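Local coordinates for BtGH115A (Bacteroides thetaiotaomicron, PDB 5BY3), which acts as a family GH115 4-O-methyl-alpha-glucuronidase with specificity for decorated arabinogalactans, at residues Pro343-Leu348 against Asp367-Tyr372; Gly398-His403 against Glu734-Asn739; Thr504-Lys509 against Lys621-Asn626. All coordinates share one frame; numbering follows the deposited sequence.

Contact 1 of 3, residues Pro343-Leu348 against Asp367-Tyr372; sequences PYKEVL and DDNYGY
Tyr344 and Asn369 meet between two neighbouring loops of the TIM barrel, one following strand 339-341 and the other strand 362-366, at the ends where the parallel strands finish. The tyrosine side chain spans the gap between the CA atoms of Tyr344 and Asn369, 9.9 Å apart. At CB its course is set by chi1 (175°), which turns CG opposite the backbone N and sends the ring out to the second loop. Lys345 CG lies over one face of this ring, 3.6 Å above its plane and displaced toward the rim. Farther along, CE1 is 3.2 Å from Asn369 ND2, which sits at the ring edge in the plane. The amide is turned 80° to the ring, nearly perpendicular. At the tip, OH accepts a weak hydrogen bond from ND2 at 2.9 Å, its N-H...O angle of only 126° showing how far it departs from straight. A second donor grips the same oxygen: Lys345 NZ, 3.0 Å from Tyr344 OH, bends back from the next residue. The lysine amine also bonds Tyr396 OH, so the phenol belongs to a wider polar group, and beyond these segments the ring meets that of His243. Lys345 is the second residue of a type II' beta turn from Tyr344 to Val347, and its side chain runs back alongside the tyrosine. On the facing loop, two successive Asx turns fix the backbone that carries Asn369. Asp367 OD1 takes the backbone N of Asn369 at 2.8 Å, from above the carboxylate plane. Asp368, whose OD2 is held by Trp732 and His700, repeats the pattern one residue on: its OD1 accepts from Tyr370 N at 3.0 Å and from Tyr372 N at 3.1 Å, the two donors arriving from opposite faces of the carboxylate.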
loop_
_atom_site.group_PDB
_atom_site.type_symbol
_atom_site.label_atom_id
_atom_site.label_comp_id
_atom_site.label_asym_id
_atom_site.label_seq_id
_atom_site.Cartn_x
_atom_site.Cartn_y
_atom_site.Cartn_z
ATOM N N PRO A 343 15.376 7.779 -5.001
ATOM C CA PRO A 343 15.113 8.832 -6.005
ATOM C C PRO A 343 13.588 9.027 -6.291
ATOM O O PRO A 343 13.025 8.533 -7.278
ATOM C CB PRO A 343 15.924 8.378 -7.219
ATOM C CG PRO A 343 16.000 6.888 -7.092
ATOM C CD PRO A 343 15.766 6.510 -5.647
ATOM N N TYR A 344 12.952 9.719 -5.356
ATOM C CA TYR A 344 11.547 10.077 -5.367
ATOM C C TYR A 344 11.435 11.493 -5.941
ATOM O O TYR A 344 12.343 12.327 -5.736
ATOM C CB TYR A 344 11.053 10.034 -3.918
ATOM C CG TYR A 344 9.643 10.473 -3.660
ATOM C CD1 TYR A 344 8.553 9.798 -4.217
ATOM C CD2 TYR A 344 9.392 11.564 -2.841
ATOM C CE1 TYR A 344 7.243 10.210 -3.959
ATOM C CE2 TYR A 344 8.095 11.988 -2.560
ATOM C CZ TYR A 344 7.015 11.319 -3.117
ATOM O OH TYR A 344 5.729 11.764 -2.823
ATOM N N LYS A 345 10.318 11.762 -6.632
ATOM C CA LYS A 345 10.037 13.066 -7.285
ATOM C C LYS A 345 11.263 13.530 -8.119
ATOM O O LYS A 345 11.701 12.752 -8.976
ATOM C CB LYS A 345 9.486 14.109 -6.279
ATOM C CG LYS A 345 8.069 13.820 -5.759
ATOM C CD LYS A 345 7.474 15.044 -5.053
ATOM C CE LYS A 345 5.954 14.999 -4.941
ATOM N NZ LYS A 345 5.424 14.693 -3.574
ATOM N N GLU A 346 11.860 14.702 -7.834
ATOM C CA GLU A 346 12.897 15.321 -8.712
ATOM C C GLU A 346 14.268 14.624 -8.629
ATOM O O GLU A 346 15.150 14.879 -9.467
ATOM C CB GLU A 346 13.062 16.824 -8.419
ATOM C CG GLU A 346 14.005 17.173 -7.241
ATOM C CD GLU A 346 13.488 16.707 -5.863
ATOM O OE1 GLU A 346 12.251 16.677 -5.642
ATOM O OE2 GLU A 346 14.312 16.392 -4.969
ATOM N N VAL A 347 14.447 13.786 -7.600
ATOM C CA VAL A 347 15.699 13.061 -7.409
ATOM C C VAL A 347 15.894 11.921 -8.431
ATOM O O VAL A 347 17.039 11.576 -8.759
ATOM C CB VAL A 347 16.059 12.771 -5.894
ATOM C CG1 VAL A 347 14.850 12.465 -5.030
ATOM C CG2 VAL A 347 17.140 11.705 -5.710
ATOM N N LEU A 348 14.791 11.394 -8.980
ATOM C CA LEU A 348 14.844 10.440 -10.095
ATOM C C LEU A 348 15.626 11.058 -11.272
ATOM O O LEU A 348 16.499 10.368 -11.848
ATOM C CB LEU A 348 13.431 9.952 -10.501
ATOM C CG LEU A 348 13.192 8.948 -11.663
ATOM C CD1 LEU A 348 13.445 7.499 -11.280
ATOM C CD2 LEU A 348 11.805 9.115 -12.294
ATOM N N ASP A 367 6.644 4.805 -6.774
ATOM C CA ASP A 367 5.434 4.910 -7.586
ATOM C C ASP A 367 5.129 6.404 -7.745
ATOM O O ASP A 367 5.819 7.201 -7.151
ATOM C CB ASP A 367 4.283 4.130 -6.948
ATOM C CG ASP A 367 3.628 4.866 -5.753
ATOM O OD1 ASP A 367 4.040 5.989 -5.338
ATOM O OD2 ASP A 367 2.658 4.301 -5.235
ATOM N N ASP A 368 4.098 6.772 -8.521
ATOM C CA ASP A 368 3.807 8.175 -8.818
ATOM C C ASP A 368 2.770 8.737 -7.832
ATOM O O ASP A 368 2.044 9.679 -8.133
ATOM C CB ASP A 368 3.314 8.283 -10.262
ATOM C CG ASP A 368 1.972 7.530 -10.516
ATOM O OD1 ASP A 368 1.463 6.786 -9.639
ATOM O OD2 ASP A 368 1.408 7.706 -11.620
ATOM N N ASN A 369 2.700 8.106 -6.668
ATOM C CA ASN A 369 1.793 8.447 -5.597
ATOM C C ASN A 369 0.385 7.915 -5.792
ATOM O O ASN A 369 -0.426 7.990 -4.860
ATOM C CB ASN A 369 1.771 9.968 -5.316
ATOM C CG ASN A 369 3.167 10.593 -5.288
ATOM O OD1 ASN A 369 3.444 11.550 -6.035
ATOM N ND2 ASN A 369 4.037 10.069 -4.440
ATOM N N TYR A 370 0.084 7.404 -6.993
ATOM C CA TYR A 370 -1.218 6.808 -7.269
ATOM C C TYR A 370 -1.087 5.338 -7.647
ATOM O O TYR A 370 -1.956 4.770 -8.333
ATOM C CB TYR A 370 -2.003 7.666 -8.252
ATOM C CG TYR A 370 -2.238 9.101 -7.748
ATOM C CD1 TYR A 370 -1.198 10.027 -7.669
ATOM C CD2 TYR A 370 -3.517 9.530 -7.327
ATOM C CE1 TYR A 370 -1.418 11.318 -7.195
ATOM C CE2 TYR A 370 -3.748 10.832 -6.845
ATOM C CZ TYR A 370 -2.704 11.710 -6.779
ATOM O OH TYR A 370 -2.909 12.970 -6.305
ATOM N N GLY A 371 -0.027 4.699 -7.144
ATOM C CA GLY A 371 0.139 3.248 -7.265
ATOM C C GLY A 371 0.644 2.749 -8.620
ATOM O O GLY A 371 0.525 1.544 -8.939
ATOM N N TYR A 372 1.194 3.675 -9.419
ATOM C CA TYR A 372 1.917 3.339 -10.658
ATOM C C TYR A 372 3.411 3.572 -10.542
ATOM O O TYR A 372 3.887 4.723 -10.499
ATOM C CB TYR A 372 1.364 4.122 -11.842
ATOM C CG TYR A 372 -0.112 3.876 -12.063
ATOM C CD1 TYR A 372 -0.570 2.685 -12.669
ATOM C CD2 TYR A 372 -1.070 4.819 -11.627
ATOM C CE1 TYR A 372 -1.936 2.460 -12.887
ATOM C CE2 TYR A 372 -2.423 4.588 -11.820
ATOM C CZ TYR A 372 -2.852 3.419 -12.443
ATOM O OH TYR A 372 -4.199 3.255 -12.650
#

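Contact 2 of 3, residues Gly398-His403 against Glu734-Asn739; sequences GRPHDH and ENVLRN
Pro400, preceded by a cis peptide bond in the loop after barrel strand 388-393, packs on the last turn of helix 730-738, where Val736 and Leu737 receive it. One edge of the pyrrolidine ring does most of the touching. Pro400 CD rests 3.7 Å from Val736 CG2, and Pro400 CG is almost as near to the same methyl. Leu737 shares Pro400 CG with Val736 and extends the contact to CB: its own CG lies 3.7 Å from Pro400 CG, while its CD1 reaches Pro400 CB at 4.1 Å, the two side chains sliding past each other in opposite directions. Leu737 CD2 continues to His401 CB, also 4.1 Å away. The packing is purely apolar, with no hydrogen bond across it, and joins the TIM-barrel part of the chain to the family's C-terminal region, more than 300 residues later. With an alanine at Leu737, Pro400 CB would probably lose its apolar partner, CG would be left to Val736 alone, and a gap is likely to open beside His401 CB. The histidine ring itself is carried away from the helix, with CG trans to N across the CA-CB bond (chi1 -165°); there ND1 donates to Asp402 O at 2.7 Å, a bond lying close to the imidazole plane. On the helix, Arg738 NH2 bonds Asn735 OD1 at 3.0 Å, in the carbonyl plane of the amide though tilted from the guanidinium plane. Asn739, with positive phi, is the first residue to leave the helical conformation, and its amide bonds Tyr372 OH through OD1 and His494 O through ND2.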
loop_
_atom_site.group_PDB
_atom_site.type_symbol
_atom_site.label_atom_id
_atom_site.label_comp_id
_atom_site.label_asym_id
_atom_site.label_seq_id
_atom_site.Cartn_x
_atom_site.Cartn_y
_atom_site.Cartn_z
ATOM N N GLY A 398 -1.135 15.410 -2.041
ATOM C CA GLY A 398 -0.489 16.035 -3.187
ATOM C C GLY A 398 -1.382 16.187 -4.386
ATOM O O GLY A 398 -2.588 16.026 -4.266
ATOM N N ARG A 399 -0.763 16.518 -5.527
ATOM C CA ARG A 399 -1.415 16.789 -6.791
ATOM C C ARG A 399 -1.543 15.504 -7.616
ATOM O O ARG A 399 -0.693 14.627 -7.498
ATOM C CB ARG A 399 -0.558 17.754 -7.623
ATOM C CG ARG A 399 0.748 17.117 -8.132
ATOM C CD ARG A 399 1.624 18.125 -8.821
ATOM N NE ARG A 399 2.127 19.058 -7.827
ATOM C CZ ARG A 399 2.885 20.116 -8.083
ATOM N NH1 ARG A 399 3.273 20.431 -9.323
ATOM N NH2 ARG A 399 3.260 20.850 -7.068
ATOM N N PRO A 400 -2.565 15.398 -8.469
ATOM C CA PRO A 400 -3.670 16.388 -8.616
ATOM C C PRO A 400 -4.671 16.458 -7.433
ATOM O O PRO A 400 -5.417 17.430 -7.330
ATOM C CB PRO A 400 -4.379 15.893 -9.873
ATOM C CG PRO A 400 -4.195 14.395 -9.800
ATOM C CD PRO A 400 -2.791 14.191 -9.290
ATOM N N HIS A 401 -4.723 15.447 -6.555
ATOM C CA HIS A 401 -5.629 15.525 -5.369
ATOM C C HIS A 401 -5.224 14.513 -4.271
ATOM O O HIS A 401 -4.884 13.392 -4.602
ATOM C CB HIS A 401 -7.100 15.330 -5.806
ATOM C CG HIS A 401 -8.083 15.748 -4.773
ATOM N ND1 HIS A 401 -8.262 15.048 -3.598
ATOM C CD2 HIS A 401 -8.907 16.824 -4.709
ATOM C CE1 HIS A 401 -9.155 15.682 -2.851
ATOM N NE2 HIS A 401 -9.564 16.758 -3.505
ATOM N N ASP A 402 -5.300 14.883 -2.987
ATOM C CA ASP A 402 -5.077 13.916 -1.871
ATOM C C ASP A 402 -6.096 12.768 -1.922
ATOM O O ASP A 402 -7.278 12.994 -2.220
ATOM C CB ASP A 402 -5.259 14.487 -0.462
ATOM C CG ASP A 402 -4.653 15.897 -0.226
ATOM O OD1 ASP A 402 -4.057 16.529 -1.142
ATOM O OD2 ASP A 402 -4.838 16.377 0.947
ATOM N N HIS A 403 -5.619 11.545 -1.649
ATOM C CA HIS A 403 -6.483 10.486 -1.192
ATOM C C HIS A 403 -6.080 10.102 0.209
ATOM O O HIS A 403 -5.162 9.297 0.403
ATOM C CB HIS A 403 -6.520 9.288 -2.148
ATOM C CG HIS A 403 -5.180 8.824 -2.646
ATOM N ND1 HIS A 403 -4.429 9.549 -3.557
ATOM C CD2 HIS A 403 -4.482 7.681 -2.398
ATOM C CE1 HIS A 403 -3.328 8.867 -3.844
ATOM N NE2 HIS A 403 -3.321 7.749 -3.130
ATOM N N GLU A 734 -4.859 14.042 -15.208
ATOM C CA GLU A 734 -6.055 13.451 -15.757
ATOM C C GLU A 734 -5.992 11.939 -15.604
ATOM O O GLU A 734 -6.951 11.335 -15.121
ATOM C CB GLU A 734 -6.170 13.831 -17.244
ATOM C CG GLU A 734 -7.220 14.869 -17.606
ATOM C CD GLU A 734 -7.449 15.900 -16.514
ATOM O OE1 GLU A 734 -6.543 16.726 -16.296
ATOM O OE2 GLU A 734 -8.526 15.893 -15.872
ATOM N N ASN A 735 -4.863 11.345 -16.011
ATOM C CA ASN A 735 -4.698 9.904 -16.030
ATOM C C ASN A 735 -4.982 9.330 -14.633
ATOM O O ASN A 735 -5.821 8.484 -14.502
ATOM C CB ASN A 735 -3.279 9.506 -16.488
ATOM C CG ASN A 735 -3.101 9.483 -18.033
ATOM O OD1 ASN A 735 -3.995 9.865 -18.822
ATOM N ND2 ASN A 735 -1.916 9.018 -18.463
ATOM N N VAL A 736 -4.300 9.791 -13.596
ATOM C CA VAL A 736 -4.372 9.138 -12.285
ATOM C C VAL A 736 -5.683 9.375 -11.509
ATOM O O VAL A 736 -6.042 8.582 -10.669
ATOM C CB VAL A 736 -3.166 9.521 -11.406
ATOM C CG1 VAL A 736 -1.880 9.003 -12.032
ATOM C CG2 VAL A 736 -3.095 11.031 -11.182
ATOM N N LEU A 737 -6.389 10.467 -11.800
ATOM C CA LEU A 737 -7.687 10.725 -11.200
ATOM C C LEU A 737 -8.759 9.711 -11.661
ATOM O O LEU A 737 -9.625 9.326 -10.865
ATOM C CB LEU A 737 -8.165 12.156 -11.527
ATOM C CG LEU A 737 -7.607 13.363 -10.738
ATOM C CD1 LEU A 737 -8.037 14.731 -11.297
ATOM C CD2 LEU A 737 -7.901 13.323 -9.238
ATOM N N ARG A 738 -8.703 9.318 -12.938
ATOM C CA ARG A 738 -9.712 8.470 -13.563
ATOM C C ARG A 738 -9.215 7.034 -13.775
ATOM O O ARG A 738 -9.960 6.172 -14.235
ATOM C CB ARG A 738 -10.195 9.084 -14.903
ATOM C CG ARG A 738 -9.152 9.036 -15.985
ATOM C CD ARG A 738 -9.466 9.931 -17.151
ATOM N NE ARG A 738 -8.266 9.952 -17.939
ATOM C CZ ARG A 738 -7.911 10.914 -18.792
ATOM N NH1 ARG A 738 -8.700 11.973 -19.015
ATOM N NH2 ARG A 738 -6.746 10.796 -19.415
ATOM N N ASN A 739 -7.947 6.805 -13.434
ATOM C CA ASN A 739 -7.235 5.560 -13.711
ATOM C C ASN A 739 -7.438 5.044 -15.154
ATOM O O ASN A 739 -7.580 3.845 -15.382
ATOM C CB ASN A 739 -7.590 4.494 -12.674
ATOM C CG ASN A 739 -6.994 4.795 -11.330
ATOM O OD1 ASN A 739 -5.758 4.791 -11.145
ATOM N ND2 ASN A 739 -7.860 5.108 -10.379
#

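Contact 3 of 3, residues Thr504-Lys509 against Lys621-Asn626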
loop_
_atom_site.group_PDB
_atom_site.type_symbol
_atom_site.label_atom_id
_atom_site.label_comp_id
_atom_site.label_asym_id
_atom_site.label_seq_id
_atom_site.Cartn_x
_atom_site.Cartn_y
_atom_site.Cartn_z
ATOM N N THR A 504 -12.103 18.516 -8.296
ATOM C CA THR A 504 -11.301 19.675 -7.903
ATOM C C THR A 504 -9.822 19.266 -7.993
ATOM O O THR A 504 -9.500 18.103 -8.193
ATOM C CB THR A 504 -11.599 20.118 -6.439
ATOM O OG1 THR A 504 -11.456 19.004 -5.568
ATOM C CG2 THR A 504 -13.001 20.679 -6.267
ATOM N N ARG A 505 -8.913 20.221 -7.867
ATOM C CA ARG A 505 -7.488 19.911 -7.785
ATOM C C ARG A 505 -6.837 20.572 -6.586
ATOM O O ARG A 505 -7.367 21.548 -6.020
ATOM C CB ARG A 505 -6.767 20.202 -9.114
ATOM C CG ARG A 505 -6.589 18.916 -9.887
ATOM C CD ARG A 505 -7.051 18.964 -11.315
ATOM N NE ARG A 505 -6.021 19.559 -12.145
ATOM C CZ ARG A 505 -5.804 19.274 -13.429
ATOM N NH1 ARG A 505 -6.531 18.353 -14.068
ATOM N NH2 ARG A 505 -4.838 19.906 -14.063
ATOM N N GLU A 506 -5.725 19.977 -6.173
ATOM C CA GLU A 506 -4.863 20.500 -5.121
ATOM C C GLU A 506 -3.509 20.845 -5.723
ATOM O O GLU A 506 -3.162 20.340 -6.800
ATOM C CB GLU A 506 -4.728 19.497 -3.983
ATOM C CG GLU A 506 -5.855 19.571 -2.980
ATOM C CD GLU A 506 -6.000 20.938 -2.290
ATOM O OE1 GLU A 506 -5.025 21.478 -1.741
ATOM O OE2 GLU A 506 -7.116 21.472 -2.271
ATOM N N GLU A 507 -2.789 21.746 -5.045
ATOM C CA GLU A 507 -1.515 22.347 -5.496
ATOM C C GLU A 507 -1.492 22.988 -6.884
ATOM O O GLU A 507 -0.444 23.048 -7.518
ATOM C CB GLU A 507 -0.354 21.375 -5.322
ATOM C CG GLU A 507 -0.219 20.905 -3.873
ATOM C CD GLU A 507 0.817 19.810 -3.705
ATOM O OE1 GLU A 507 1.406 19.371 -4.730
ATOM O OE2 GLU A 507 1.029 19.402 -2.537
ATOM N N GLU A 508 -2.629 23.525 -7.323
ATOM C CA GLU A 508 -2.711 24.130 -8.657
ATOM C C GLU A 508 -2.438 25.629 -8.739
ATOM O O GLU A 508 -2.355 26.154 -9.870
ATOM C CB GLU A 508 -4.062 23.873 -9.300
ATOM C CG GLU A 508 -4.232 22.535 -9.980
ATOM C CD GLU A 508 -3.372 22.331 -11.201
ATOM O OE1 GLU A 508 -2.952 23.304 -11.853
ATOM O OE2 GLU A 508 -3.120 21.168 -11.514
ATOM N N LYS A 509 -2.322 26.332 -7.602
ATOM C CA LYS A 509 -1.972 27.805 -7.650
ATOM C C LYS A 509 -3.024 28.713 -8.352
ATOM O O LYS A 509 -2.743 29.878 -8.662
ATOM C CB LYS A 509 -0.592 28.078 -8.325
ATOM C CG LYS A 509 0.635 27.334 -7.793
ATOM C CD LYS A 509 1.836 27.613 -8.690
ATOM C CE LYS A 509 2.958 26.612 -8.454
ATOM N NZ LYS A 509 3.737 26.315 -9.699
ATOM N N LYS A 621 -9.019 19.590 5.518
ATOM C CA LYS A 621 -10.087 20.589 5.255
ATOM C C LYS A 621 -10.199 20.978 3.783
ATOM O O LYS A 621 -10.429 22.159 3.432
ATOM C CB LYS A 621 -9.949 21.871 6.109
ATOM C CG LYS A 621 -9.324 21.723 7.483
ATOM C CD LYS A 621 -10.359 21.385 8.535
ATOM C CE LYS A 621 -9.679 21.346 9.907
ATOM N NZ LYS A 621 -10.631 21.540 11.038
ATOM N N LEU A 622 -10.054 19.983 2.919
ATOM C CA LEU A 622 -10.169 20.206 1.479
ATOM C C LEU A 622 -11.596 20.519 1.142
ATOM O O LEU A 622 -12.506 19.963 1.779
ATOM C CB LEU A 622 -9.629 19.023 0.655
ATOM C CG LEU A 622 -8.140 18.690 0.851
ATOM C CD1 LEU A 622 -7.625 17.877 -0.324
ATOM C CD2 LEU A 622 -7.237 19.922 1.062
ATOM N N PRO A 623 -11.813 21.428 0.159
ATOM C CA PRO A 623 -13.175 21.884 -0.173
ATOM C C PRO A 623 -14.147 20.719 -0.450
ATOM O O PRO A 623 -15.295 20.720 0.061
ATOM C CB PRO A 623 -12.960 22.735 -1.439
ATOM C CG PRO A 623 -11.571 23.203 -1.331
ATOM C CD PRO A 623 -10.811 22.055 -0.724
ATOM N N VAL A 624 -13.665 19.720 -1.207
ATOM C CA VAL A 624 -14.453 18.531 -1.518
ATOM C C VAL A 624 -15.182 17.911 -0.287
ATOM O O VAL A 624 -16.269 17.338 -0.484
ATOM C CB VAL A 624 -13.617 17.489 -2.321
ATOM C CG1 VAL A 624 -12.622 16.752 -1.440
ATOM C CG2 VAL A 624 -14.497 16.474 -3.035
ATOM N N PHE A 625 -14.626 18.036 0.939
ATOM C CA PHE A 625 -15.233 17.401 2.124
ATOM C C PHE A 625 -16.323 18.234 2.809
ATOM O O PHE A 625 -16.942 17.780 3.783
ATOM C CB PHE A 625 -14.171 17.002 3.181
ATOM C CG PHE A 625 -13.064 16.135 2.652
ATOM C CD1 PHE A 625 -13.304 14.801 2.260
ATOM C CD2 PHE A 625 -11.784 16.635 2.514
ATOM C CE1 PHE A 625 -12.289 14.002 1.749
ATOM C CE2 PHE A 625 -10.754 15.823 2.008
ATOM C CZ PHE A 625 -11.004 14.514 1.639
ATOM N N ASN A 626 -16.534 19.458 2.340
ATOM C CA ASN A 626 -17.529 20.356 2.935
ATOM C C ASN A 626 -18.954 20.041 2.462
ATOM O O ASN A 626 -19.127 19.296 1.498
ATOM C CB ASN A 626 -17.206 21.804 2.543
ATOM C CG ASN A 626 -15.940 22.327 3.184
ATOM O OD1 ASN A 626 -15.258 23.167 2.596
ATOM N ND2 ASN A 626 -15.622 21.849 4.393
HETATM O O HOH W 1 -10.960 19.283 -2.982
#
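Glu506 lays its folded side chain against Leu622, and two residues earlier Thr504 faces Val624, so that the loop between helices 476-495 and 523-543 packs on the loop after helix 587-603. The glutamate does not extend. Chi1 (-84°) places CG beside the backbone N, and a bend at chi2 (-60°) then turns the carboxylate back over the leucine branches. Its methylene makes the nearest approach, Glu506 CG to Leu622 CD1 at 3.6 Å, and the carboxylate carbon CD comes within 3.7 Å of the other methyl, CD2. OE2 lies over the same methyl and also comes within 4.0 Å of Pro623 CD. Arriving against hydrocarbon, the charged group finds its polar partners elsewhere: OE1 forms a salt bridge with Arg620 and OE2 one with Arg514. The other pair is joined through water. Thr504 OG1, held between its backbone N and carbonyl carbon (chi1 53°), is 2.6 Å from a water that in turn accepts from Val624 N at 3.3 Å. Val624 sits in the middle of a short 3-10 segment, 623-625, in which Phe625 N donates to Leu622 O and Asn626 N to Pro623 O. Its CG1 sits over the centre of the Phe625 ring, 3.9 Å above the plane. Along the first loop, Arg505 turns to the other side and makes a long salt bridge to Glu508, its NH2 3.3 Å from OE2 and the hydrogen bonds weak, while both residues also pair with charges of helix 730-738. A buried carboxylate lying on leucine and proline would be costly to hold there as an ion by itself, so the two arginines probably stabilise the charge while the aliphatic part of Glu506 supplies the packing.

All three contacts are buried, yet their chemistry differs. Contact 1, within the barrel's loops and nearest the chain centre, is polar; contact 2, between barrel and C-terminal region, is hydrocarbon packing; contact 3, its centre about 23 Å from that of the chain, mixes aliphatic packing with a water bridge and charges. Contacts 1 and 2 hold adjoining elements, Tyr370 OH probably bonding His401 O. Contacts 2 and 3 meet through Pro400 O and Glu506 N, a probable hydrogen bond, and the salt bridge of Glu734 with Arg505. Contacts 1 and 3 do not touch, their nearest atoms about 6 Å apart, so contact 2 connects them.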